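Local coordinates for DNA-binding protein (Sulfolobus solfataricus, PDB 3IRB) that is of unknown function but binds a zinc ion and joins a zinc ribbon to an OB-fold, with a potential role in acyl-CoA binding, at residues A82-T88 against Y104-F110; C119-V125 against P139-D145. All coordinates share one frame; numbering follows the deposited sequence.

Contact 1: A82-T88 against Y104-F110; sequences AYVDSYT and YIALIRF. With SO4 (sulfate ion), chain F.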
loop_
_atom_site.group_PDB
_atom_site.type_symbol
_atom_site.label_atom_id
_atom_site.label_comp_id
_atom_site.label_asym_id
_atom_site.label_seq_id
_atom_site.Cartn_x
_atom_site.Cartn_y
_atom_site.Cartn_z
ATOM N N ALA A 82 -7.006 -7.263 4.097
ATOM C CA ALA A 82 -5.574 -6.968 3.927
ATOM C C ALA A 82 -4.708 -7.990 4.656
ATOM O O ALA A 82 -4.991 -8.346 5.812
ATOM C CB ALA A 82 -5.213 -5.563 4.438
ATOM N N TYR A 83 -3.633 -8.421 3.997
ATOM C CA TYR A 83 -2.661 -9.318 4.631
ATOM C C TYR A 83 -1.239 -8.954 4.292
ATOM O O TYR A 83 -0.951 -8.256 3.299
ATOM C CB TYR A 83 -2.942 -10.779 4.283
ATOM C CG TYR A 83 -2.668 -11.098 2.847
ATOM C CD1 TYR A 83 -3.627 -10.894 1.883
ATOM C CD2 TYR A 83 -1.445 -11.600 2.471
ATOM C CE1 TYR A 83 -3.389 -11.207 0.561
ATOM C CE2 TYR A 83 -1.175 -11.902 1.151
ATOM C CZ TYR A 83 -2.151 -11.702 0.211
ATOM O OH TYR A 83 -1.869 -11.989 -1.065
ATOM N N VAL A 84 -0.341 -9.390 5.161
ATOM C CA VAL A 84 1.062 -9.136 5.007
ATOM C C VAL A 84 1.603 -10.168 4.004
ATOM O O VAL A 84 1.573 -11.382 4.246
ATOM C CB VAL A 84 1.826 -9.248 6.349
ATOM C CG1 VAL A 84 3.338 -9.059 6.117
ATOM C CG2 VAL A 84 1.280 -8.261 7.365
ATOM N N ASP A 85 2.138 -9.675 2.898
ATOM C CA ASP A 85 2.698 -10.549 1.859
ATOM C C ASP A 85 4.181 -10.848 2.064
ATOM O O ASP A 85 4.663 -11.952 1.784
ATOM C CB ASP A 85 2.436 -9.924 0.493
ATOM C CG ASP A 85 2.764 -10.860 -0.649
ATOM O OD1 ASP A 85 2.320 -12.024 -0.598
ATOM O OD2 ASP A 85 3.479 -10.413 -1.560
ATOM N N SER A 86 4.894 -9.852 2.551
ATOM C CA SER A 86 6.360 -9.896 2.760
ATOM C C SER A 86 6.734 -8.619 3.470
ATOM O O SER A 86 5.959 -7.643 3.494
ATOM C CB SER A 86 7.127 -10.012 1.442
ATOM O OG SER A 86 6.730 -8.981 0.579
ATOM N N TYR A 87 7.895 -8.624 4.102
ATOM C CA TYR A 87 8.336 -7.449 4.862
ATOM C C TYR A 87 9.789 -7.575 5.224
ATOM O O TYR A 87 10.366 -8.686 5.159
ATOM C CB TYR A 87 7.553 -7.290 6.162
ATOM C CG TYR A 87 7.704 -8.422 7.142
ATOM C CD1 TYR A 87 6.902 -9.530 7.051
ATOM C CD2 TYR A 87 8.678 -8.387 8.168
ATOM C CE1 TYR A 87 7.026 -10.580 7.942
ATOM C CE2 TYR A 87 8.803 -9.439 9.064
ATOM C CZ TYR A 87 7.961 -10.528 8.943
ATOM O OH TYR A 87 8.062 -11.600 9.793
ATOM N N THR A 88 10.349 -6.425 5.602
ATOM C CA THR A 88 11.573 -6.347 6.323
ATOM C C THR A 88 11.305 -5.583 7.612
ATOM O O THR A 88 10.215 -5.056 7.833
ATOM C CB THR A 88 12.723 -5.730 5.490
ATOM O OG1 THR A 88 13.942 -5.922 6.207
ATOM C CG2 THR A 88 12.527 -4.248 5.242
ATOM N N TYR A 104 8.241 -2.109 10.724
ATOM C CA TYR A 104 8.270 -3.044 9.614
ATOM C C TYR A 104 7.932 -2.290 8.339
ATOM O O TYR A 104 7.025 -1.474 8.335
ATOM C CB TYR A 104 7.270 -4.152 9.847
ATOM C CG TYR A 104 7.519 -5.014 11.046
ATOM C CD1 TYR A 104 7.141 -4.587 12.322
ATOM C CD2 TYR A 104 8.090 -6.269 10.927
ATOM C CE1 TYR A 104 7.353 -5.369 13.432
ATOM C CE2 TYR A 104 8.286 -7.069 12.049
ATOM C CZ TYR A 104 7.931 -6.594 13.293
ATOM O OH TYR A 104 8.109 -7.360 14.414
ATOM N N ILE A 105 8.617 -2.600 7.239
ATOM C CA ILE A 105 8.227 -2.102 5.939
ATOM C C ILE A 105 7.590 -3.335 5.288
ATOM O O ILE A 105 8.269 -4.360 5.137
ATOM C CB ILE A 105 9.437 -1.608 5.110
ATOM C CG1 ILE A 105 10.302 -0.611 5.898
ATOM C CG2 ILE A 105 8.959 -1.005 3.795
ATOM C CD1 ILE A 105 9.580 0.682 6.418
ATOM N N ALA A 106 6.306 -3.255 4.972
ATOM C CA ALA A 106 5.553 -4.423 4.476
ATOM C C ALA A 106 4.914 -4.170 3.138
ATOM O O ALA A 106 4.496 -3.048 2.854
ATOM C CB ALA A 106 4.465 -4.840 5.494
ATOM N N LEU A 107 4.822 -5.216 2.319
ATOM C CA LEU A 107 3.904 -5.224 1.179
ATOM C C LEU A 107 2.595 -5.813 1.627
ATOM O O LEU A 107 2.523 -6.975 2.049
ATOM C CB LEU A 107 4.452 -6.051 0.042
ATOM C CG LEU A 107 3.572 -6.049 -1.204
ATOM C CD1 LEU A 107 3.345 -4.640 -1.710
ATOM C CD2 LEU A 107 4.237 -6.959 -2.255
ATOM N N ILE A 108 1.563 -5.011 1.609
ATOM C CA ILE A 108 0.266 -5.431 2.077
ATOM C C ILE A 108 -0.561 -5.708 0.820
ATOM O O ILE A 108 -0.580 -4.889 -0.104
ATOM C CB ILE A 108 -0.426 -4.345 2.891
ATOM C CG1 ILE A 108 0.378 -4.010 4.151
ATOM C CG2 ILE A 108 -1.874 -4.729 3.194
ATOM C CD1 ILE A 108 0.610 -5.156 5.089
ATOM N N ARG A 109 -1.206 -6.860 0.788
ATOM C CA ARG A 109 -2.022 -7.243 -0.373
ATOM C C ARG A 109 -3.427 -7.617 0.030
ATOM O O ARG A 109 -3.751 -7.723 1.204
ATOM C CB ARG A 109 -1.390 -8.411 -1.115
ATOM C CG ARG A 109 -0.024 -8.064 -1.759
ATOM C CD ARG A 109 0.436 -9.139 -2.704
ATOM N NE ARG A 109 -0.340 -9.081 -3.935
ATOM C CZ ARG A 109 -0.311 -9.984 -4.904
ATOM N NH1 ARG A 109 0.469 -11.060 -4.813
ATOM N NH2 ARG A 109 -1.080 -9.812 -5.972
ATOM N N PHE A 110 -4.252 -7.855 -0.982
ATOM C CA PHE A 110 -5.638 -8.257 -0.783
ATOM C C PHE A 110 -5.873 -9.441 -1.706
ATOM O O PHE A 110 -5.420 -9.411 -2.850
ATOM C CB PHE A 110 -6.586 -7.111 -1.158
ATOM C CG PHE A 110 -6.307 -5.839 -0.424
ATOM C CD1 PHE A 110 -5.379 -4.957 -0.891
ATOM C CD2 PHE A 110 -6.969 -5.545 0.759
ATOM C CE1 PHE A 110 -5.087 -3.799 -0.198
ATOM C CE2 PHE A 110 -6.694 -4.383 1.453
ATOM C CZ PHE A 110 -5.739 -3.516 0.975
HETATM S S SO4 F . 4.014 -10.717 -4.852
HETATM O O1 SO4 F . 3.079 -11.383 -3.940
HETATM O O2 SO4 F . 5.090 -10.084 -4.089
HETATM O O3 SO4 F . 3.273 -9.685 -5.598
HETATM O O4 SO4 F . 4.560 -11.753 -5.741
HETATM O O HOH W 1 -3.188 -10.886 -3.375
#
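The ring of Tyr104 turns its edge toward the face of Tyr87 in an offset edge-to-face pair, planes 69° apart and centroids 5.5 Å apart. The two rings sit at one end of this part of an antiparallel beta hairpin, strands 83-92 and 98-109 of the OB-fold domain. CD2 of Tyr87 lies in the plane of the Tyr104 ring, 3.5 Å from Tyr104 CD2. At the other end, on the sheet face away from Tyr87, one face of the Tyr83 ring lies over the Arg109 backbone, with CA of Arg109 4.3 Å above the ring plane and displaced toward the rim. Chi1 of 69° sets Tyr83 CG between its own N and carbonyl carbon and swings the ring across the neighbouring strand. Tyr83 and Arg109 exchange two backbone hydrogen bonds, as do Thr88 and Ile105. Between them the register slips: Asp85 N bonds to Leu107 O, whereas Leu107 N bonds to Ser86 O, consistent with a classic beta bulge at Asp85-Ser86 opposite Leu107; psi of Asp85 is -36°. Val84 and Ile108 point to the opposite face from Arg109, and Ile108 continues onto Val142.

The Arg109 guanidinium is bonded through NE and NH2 to the carbonyls of Gly115 and Ile113, and its NH1 makes a weak bond to a sulfate oxygen. A leucine in place of Arg109 would probably leave those two carbonyls without their donors and the sulfate without this partner. A water lies 3.3 Å above the guanidinium centre and bridges Tyr83 OH to Phe110 O, donating to the carbonyl at 2.7 Å (water O to Phe110 O).

Contact 2: C119-V125 against P139-D145; sequences CYAEGNV and PLRVKVD. With SO4 (sulfate ion), chain E.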
loop_
_atom_site.group_PDB
_atom_site.type_symbol
_atom_site.label_atom_id
_atom_site.label_comp_id
_atom_site.label_asym_id
_atom_site.label_seq_id
_atom_site.Cartn_x
_atom_site.Cartn_y
_atom_site.Cartn_z
ATOM N N CYS A 119 3.643 -0.285 2.943
ATOM C CA CYS A 119 3.148 0.296 4.168
ATOM C C CYS A 119 4.137 0.140 5.289
ATOM O O CYS A 119 5.007 -0.734 5.269
ATOM C CB CYS A 119 1.856 -0.434 4.612
ATOM S SG CYS A 119 0.475 -0.387 3.485
ATOM N N TYR A 120 3.973 0.992 6.299
ATOM C CA TYR A 120 4.520 0.743 7.615
ATOM C C TYR A 120 3.612 -0.200 8.387
ATOM O O TYR A 120 2.386 -0.046 8.363
ATOM C CB TYR A 120 4.563 2.042 8.405
ATOM C CG TYR A 120 5.507 3.064 7.866
ATOM C CD1 TYR A 120 6.883 2.820 7.834
ATOM C CD2 TYR A 120 5.035 4.287 7.433
ATOM C CE1 TYR A 120 7.760 3.794 7.367
ATOM C CE2 TYR A 120 5.886 5.253 6.980
ATOM C CZ TYR A 120 7.239 5.012 6.942
ATOM O OH TYR A 120 8.046 6.020 6.499
ATOM N N ALA A 121 4.214 -1.166 9.078
ATOM C CA ALA A 121 3.462 -2.135 9.885
ATOM C C ALA A 121 4.079 -2.187 11.271
ATOM O O ALA A 121 5.292 -2.030 11.415
ATOM C CB ALA A 121 3.475 -3.541 9.217
ATOM N N GLU A 122 3.244 -2.369 12.285
ATOM C CA GLU A 122 3.717 -2.567 13.641
ATOM C C GLU A 122 2.856 -3.644 14.304
ATOM O O GLU A 122 1.759 -3.935 13.849
ATOM C CB GLU A 122 3.771 -1.256 14.440
ATOM C CG GLU A 122 4.880 -0.292 13.908
ATOM C CD GLU A 122 5.303 0.826 14.845
ATOM O OE1 GLU A 122 5.085 0.725 16.076
ATOM O OE2 GLU A 122 5.862 1.830 14.318
ATOM N N GLY A 123 3.429 -4.281 15.325
ATOM C CA GLY A 123 2.801 -5.338 16.060
ATOM C C GLY A 123 3.504 -6.689 15.887
ATOM O O GLY A 123 4.708 -6.769 15.636
ATOM N N ASN A 124 2.714 -7.743 16.018
ATOM C CA ASN A 124 3.190 -9.129 15.924
ATOM C C ASN A 124 3.180 -9.558 14.478
ATOM O O ASN A 124 2.498 -10.506 14.097
ATOM C CB ASN A 124 2.323 -10.033 16.791
ATOM C CG ASN A 124 2.458 -9.707 18.229
ATOM O OD1 ASN A 124 3.562 -9.441 18.710
ATOM N ND2 ASN A 124 1.333 -9.702 18.949
ATOM N N VAL A 125 3.960 -8.838 13.676
ATOM C CA VAL A 125 3.974 -9.007 12.237
ATOM C C VAL A 125 4.577 -10.376 11.852
ATOM O O VAL A 125 5.621 -10.761 12.356
ATOM C CB VAL A 125 4.763 -7.891 11.551
ATOM C CG1 VAL A 125 4.873 -8.134 10.025
ATOM C CG2 VAL A 125 4.080 -6.528 11.805
ATOM N N PRO A 139 2.506 7.414 3.517
ATOM C CA PRO A 139 2.359 5.989 3.362
ATOM C C PRO A 139 1.484 5.447 4.462
ATOM O O PRO A 139 1.553 5.922 5.591
ATOM C CB PRO A 139 3.788 5.441 3.556
ATOM C CG PRO A 139 4.636 6.534 3.683
ATOM C CD PRO A 139 3.879 7.770 3.920
ATOM N N LEU A 140 0.655 4.478 4.125
ATOM C CA LEU A 140 -0.268 3.904 5.090
ATOM C C LEU A 140 0.446 3.212 6.266
ATOM O O LEU A 140 1.582 2.724 6.141
ATOM C CB LEU A 140 -1.229 2.930 4.431
ATOM C CG LEU A 140 -2.440 3.575 3.706
ATOM C CD1 LEU A 140 -1.983 4.342 2.516
ATOM C CD2 LEU A 140 -3.510 2.550 3.278
ATOM N N ARG A 141 -0.243 3.194 7.395
ATOM C CA ARG A 141 0.183 2.481 8.584
ATOM C C ARG A 141 -0.837 1.411 8.914
ATOM O O ARG A 141 -2.052 1.682 9.004
ATOM C CB ARG A 141 0.275 3.393 9.818
ATOM C CG ARG A 141 1.304 4.518 9.771
ATOM C CD ARG A 141 1.513 5.108 11.201
ATOM N NE ARG A 141 0.344 5.853 11.678
ATOM C CZ ARG A 141 -0.478 5.475 12.656
ATOM N NH1 ARG A 141 -0.298 4.339 13.304
ATOM N NH2 ARG A 141 -1.508 6.234 12.972
ATOM N N VAL A 142 -0.333 0.212 9.171
ATOM C CA VAL A 142 -1.170 -0.917 9.517
ATOM C C VAL A 142 -0.635 -1.565 10.792
ATOM O O VAL A 142 0.524 -1.369 11.165
ATOM C CB VAL A 142 -1.230 -1.955 8.379
ATOM C CG1 VAL A 142 -1.543 -1.287 7.057
ATOM C CG2 VAL A 142 0.060 -2.783 8.306
ATOM N N LYS A 143 -1.486 -2.321 11.469
ATOM C CA LYS A 143 -1.028 -3.107 12.594
ATOM C C LYS A 143 -1.436 -4.552 12.413
ATOM O O LYS A 143 -2.428 -4.846 11.728
ATOM C CB LYS A 143 -1.587 -2.576 13.911
ATOM C CG LYS A 143 -3.055 -2.827 14.133
ATOM C CD LYS A 143 -3.361 -2.936 15.633
ATOM C CE LYS A 143 -4.868 -2.790 15.898
ATOM N NZ LYS A 143 -5.244 -3.202 17.301
ATOM N N VAL A 144 -0.654 -5.431 13.030
ATOM C CA VAL A 144 -0.926 -6.864 13.078
ATOM C C VAL A 144 -1.074 -7.224 14.554
ATOM O O VAL A 144 -0.159 -7.008 15.356
ATOM C CB VAL A 144 0.189 -7.724 12.456
ATOM C CG1 VAL A 144 -0.114 -9.204 12.674
ATOM C CG2 VAL A 144 0.373 -7.418 10.979
ATOM N N ASP A 145 -2.248 -7.714 14.921
ATOM C CA ASP A 145 -2.524 -8.123 16.317
ATOM C C ASP A 145 -1.796 -9.434 16.673
ATOM O O ASP A 145 -1.647 -10.342 15.836
ATOM C CB ASP A 145 -4.039 -8.301 16.528
ATOM C CG ASP A 145 -4.786 -6.975 16.602
ATOM O OD1 ASP A 145 -4.206 -5.981 17.073
ATOM O OD2 ASP A 145 -5.963 -6.925 16.199
ATOM O OXT ASP A 145 -1.333 -9.633 17.810
HETATM S S SO4 E . -1.520 9.384 11.204
HETATM O O1 SO4 E . -2.193 8.729 12.306
HETATM O O2 SO4 E . -1.093 10.726 11.580
HETATM O O3 SO4 E . -2.451 9.523 10.086
HETATM O O4 SO4 E . -0.352 8.603 10.759
HETATM O O HOH W 2 0.646 -12.398 14.546
#
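Tyr120 and Pro139 cross at a slant, CE2 of the tyrosine 3.8 Å from CG of the proline, which follows a cis peptide bond. Both also touch Met20 of helix 12-28, which covers this end. The segments run as neighbouring parallel strands, 29° between their directions, in the sheet of the OB-fold domain. Four backbone bonds alternate between them from Tyr120 N to Leu140 O through Val144 N to Glu122 O, and Asn124 N to Val144 O adds a fifth.

On one face of the sheet, Ala121 CB meets Val142 CG2 at 3.6 Å. Chi1 of -49° puts CG1 of this valine anti to the carbonyl carbon and leaves CG2 between N and that carbon, facing Ala121. Val144 and Val125 cross at about a right angle, their CG2 atoms 3.9 Å apart. Opposite Val144, Gly123 has phi 114°, and a beta carbon there would clash with Val144 O.

Arg141, on the other face, bends at chi3 and presents a guanidinium edge to a sulfate: NE reaches O4 at 3.0 Å and NH2 reaches O1 at 2.7 Å. Asn124 ND2 donates, with the acceptor near its amide plane, to Asp145 OXT at 2.9 Å. The C-terminal carboxylate is thus tied by a neutral amide to the inverse gamma turn centred on Asn124, past the neighbouring strand, while the Asp145 side chain forms a salt bridge with Lys143, which probably offsets part of the charge at the terminus.

How the contacts relate
Contacts 1 and 2 are successive pairings in one sheet, their centres about 8 Å apart, joined where strands 98-109 and 114-123 lie antiparallel through probable backbone bonds from Ala106 N to Cys119 O and from Ala121 N to Tyr104 O. Both are partly buried, and their apolar sides meet: Ile108 packs on Cys119 and Val142, Val84 on Val144. Contact 1 has one exposed residue, Thr88; contact 2 has Arg141 and, towards the chain end, Gly123, Asn124 and Asp145. Each sets an arginine beside a sulfate, Arg141 through two bonds, Arg109 through one weak one. Contact 1 adds a tyrosine pair and a hairpin bulge, contact 2 a parallel pairing, the Lys143-Asp145 salt bridge and the terminal carboxylate.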